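Local coordinates for putative uncharacterized protein (Ustilago maydis, PDB 4GNX) that serves as the middle, RPA32-type subunit of replication protein A and binds single-stranded DNA through an OB fold, at a contact of chain A with DNA and the interface of chains B and A. Sequence-based numbering; all coordinates share one arbitrary frame. Chains: chain A, Putative uncharacterized protein; chain B, Putative uncharacterized protein.

Contact 1: a contact of chain A with DNA. Residues chain A 95-96, 98, 107-109. With nucleotides of chain C.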
# COMPACT_ATOMS: atom_id res chain seq x y z
N GLY A 95 -15.41 16.11 3.07
CA GLY A 95 -16.21 17.28 2.65
C GLY A 95 -16.19 17.59 1.17
O GLY A 95 -15.59 16.87 0.41
N THR A 96 -16.86 18.66 0.76
CA THR A 96 -16.79 19.14 -0.61
C THR A 96 -16.17 20.53 -0.60
O THR A 96 -16.47 21.35 0.29
CB THR A 96 -18.18 19.20 -1.29
OG1 THR A 96 -18.97 18.08 -0.90
CG2 THR A 96 -18.05 19.17 -2.79
N LYS A 98 -15.81 24.30 -1.67
CA LYS A 98 -16.79 25.30 -2.11
C LYS A 98 -16.23 26.70 -2.11
O LYS A 98 -15.31 27.05 -1.36
CB LYS A 98 -18.08 25.23 -1.27
CG LYS A 98 -18.66 23.83 -1.16
CD LYS A 98 -20.17 23.77 -1.32
CE LYS A 98 -20.59 22.35 -1.73
NZ LYS A 98 -21.98 22.00 -1.30
N SER A 107 -17.21 22.39 2.76
CA SER A 107 -18.52 22.05 3.28
C SER A 107 -18.50 20.59 3.67
O SER A 107 -18.26 19.72 2.83
CB SER A 107 -19.60 22.30 2.23
OG SER A 107 -20.69 21.47 2.51
N SER A 108 -18.72 20.31 4.95
CA SER A 108 -18.48 18.98 5.51
C SER A 108 -19.71 18.34 6.10
O SER A 108 -20.59 19.03 6.61
CB SER A 108 -17.41 19.05 6.60
OG SER A 108 -17.33 17.83 7.33
N GLY A 109 -19.77 17.02 6.06
CA GLY A 109 -20.80 16.28 6.76
C GLY A 109 -20.16 15.54 7.91
O GLY A 109 -20.69 15.50 9.02
P DT C 21 -24.31 13.46 4.55
OP1 DT C 21 -23.93 12.50 5.62
OP2 DT C 21 -25.74 13.62 4.17
O5' DT C 21 -23.75 14.89 4.99
C5' DT C 21 -24.54 15.77 5.82
C4' DT C 21 -24.65 17.14 5.19
O4' DT C 21 -23.37 17.56 4.67
C3' DT C 21 -25.66 17.24 4.04
O3' DT C 21 -26.61 18.30 4.28
C2' DT C 21 -24.80 17.41 2.80
C1' DT C 21 -23.46 17.94 3.31
N1 DT C 21 -22.26 17.42 2.61
C2 DT C 21 -21.60 18.23 1.71
O2 DT C 21 -21.97 19.36 1.44
N3 DT C 21 -20.50 17.66 1.13
C4 DT C 21 -19.99 16.39 1.36
O4 DT C 21 -18.99 16.01 0.76
C5 DT C 21 -20.72 15.60 2.32
C7 DT C 21 -20.25 14.21 2.63
C6 DT C 21 -21.80 16.15 2.89
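A:Thr96 and A:Ser107 grip the base of DT21 on an OB-fold surface, the single-stranded DNA-binding face of this replication protein A subunit, and illustrate how hydroxyl groups can read the edge of an unpaired base. The hydroxyl OG1 of A:Thr96 meets the Watson-Crick edge twice. It accepts a bond from the imino N3 of DT21 at 2.6 Å, with 141° at the hydrogen, and donates one to the carbonyl O4 of DT21, also at 2.6 Å. One hydroxyl thus stands where a pairing base would, as both donor and acceptor. A chi1 of -39° turns OG1 beside its own backbone N and towards the base. A:Ser107 donates from OG to O2 of DT21 at 2.7 Å, reaching the sugar edge from above the base plane.

None of the residues described here stacks on the base; main chain borders one face at its rim. The carbonyl O of A:Ser107 lies above the N3 side of the ring, and CA of A:Gly95 sits above and beyond C4 of DT21 at 4.1 Å. A:Gly109 packs its CA against C5' of the sugar at 3.9 Å. Charge plays a softer part. NZ of A:Lys98 approaches O2 of DT21 from the other side of the base plane at 3.8 Å, too far for a hydrogen bond. Its ammonium lies well away from the 5'-phosphate of DT21 and may add a weak electrostatic attraction to that carbonyl.

Contact 2: the interface of chains B and A. Residues chain B 2; chain A 15, 60, 64-65.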
# COMPACT_ATOMS: atom_id res chain seq x y z
N GLU B 2 -1.28 32.57 6.91
CA GLU B 2 -0.82 31.32 7.47
C GLU B 2 0.37 30.81 6.69
O GLU B 2 0.22 30.28 5.59
CB GLU B 2 -1.94 30.26 7.52
CG GLU B 2 -1.84 29.40 8.77
CD GLU B 2 -1.95 30.23 10.04
OE1 GLU B 2 -1.36 31.34 10.10
OE2 GLU B 2 -2.63 29.75 10.99
N ARG A 15 -2.93 22.99 1.52
CA ARG A 15 -2.22 23.74 0.47
C ARG A 15 -2.73 23.46 -0.93
O ARG A 15 -2.91 24.40 -1.75
CB ARG A 15 -0.75 23.45 0.49
CG ARG A 15 0.08 24.46 -0.28
CD ARG A 15 0.51 25.55 0.69
NE ARG A 15 -0.20 26.81 0.51
CZ ARG A 15 -0.33 27.75 1.43
NH1 ARG A 15 0.16 27.60 2.66
NH2 ARG A 15 -0.99 28.85 1.13
N GLU A 60 -6.28 23.76 10.48
CA GLU A 60 -4.90 24.00 10.07
C GLU A 60 -4.08 22.69 10.20
O GLU A 60 -4.18 21.99 11.22
CB GLU A 60 -4.35 25.15 10.93
CG GLU A 60 -2.85 25.32 10.89
CD GLU A 60 -2.14 24.49 11.94
OE1 GLU A 60 -2.57 24.57 13.13
OE2 GLU A 60 -1.16 23.78 11.61
N GLY A 64 -1.37 25.07 5.56
CA GLY A 64 -2.22 26.25 5.34
C GLY A 64 -3.41 26.13 6.27
O GLY A 64 -3.50 25.15 7.01
N GLN A 65 -4.32 27.10 6.23
CA GLN A 65 -5.49 27.14 7.10
C GLN A 65 -6.77 27.28 6.27
O GLN A 65 -6.79 27.96 5.26
CB GLN A 65 -5.33 28.30 8.08
CG GLN A 65 -6.51 28.61 8.99
CD GLN A 65 -7.61 29.39 8.28
OE1 GLN A 65 -8.78 29.32 8.66
NE2 GLN A 65 -7.24 30.12 7.22
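B:Glu2 meets A:Gln65 with its backbone in an unusual positive-phi conformation (phi 70°, psi 101°), whereas A:Gln65 is in extended form at the start of strand 65-71 and A:Gly64 before it is almost fully stretched. Here the extreme N-terminus of the small, replication factor A protein 3 family subunit meets the OB-fold domain of its partner, a peripheral contact within the replication protein A assembly, whose core is held mainly by C-terminal helices.

What touches is the aliphatic part of two polar side chains. CG of B:Glu2 rests on CB of A:Gln65 at 3.7 Å, and CB of B:Glu2 follows at 4.0 Å from that same CB. The nearest atoms are thus methylene carbons. The two side chains run at about a right angle, and their carboxylate and amide planes are also perpendicular. In A:Gln65 CG points opposite the backbone N (chi1 174°), and a bend at the next torsion carries the amide off, leaving CB to face B:Glu2. A:Gly64 adds backbone to the same surface, its carbonyl C 4.4 Å from CG of B:Glu2.

Charge is arranged around this apolar touch. OE2 of B:Glu2 is 5.6 Å from OE1 of A:Glu60, a pairing of like groups that would probably disfavour closer approach if both are ionised. On the other flank A:Arg15, its chain bent twice, presents the edge of its guanidinium to the main-chain O of B:Glu2. NH1 stands 4.0 Å from that O, beyond bonding distance but probably offering mild electrostatic attraction.

Some 17 Å separates the C-alpha centres of contact 1 and contact 2, which share no residue. Contact 1 draws on strands 90-100 and 103-108 with the glycine that follows, contact 2 on helix 14-19, the end of strand 54-60 and the start of strand 65-71, with the loop between those strands, against the N-terminus of chain B. One small domain of chain A thus offers separate surfaces to DNA and to a protein partner, so that both can be occupied at once. The arrangement suits a subunit that stays in replication protein A while holding single-stranded DNA; the structure alone does not show whether the contacts influence each other.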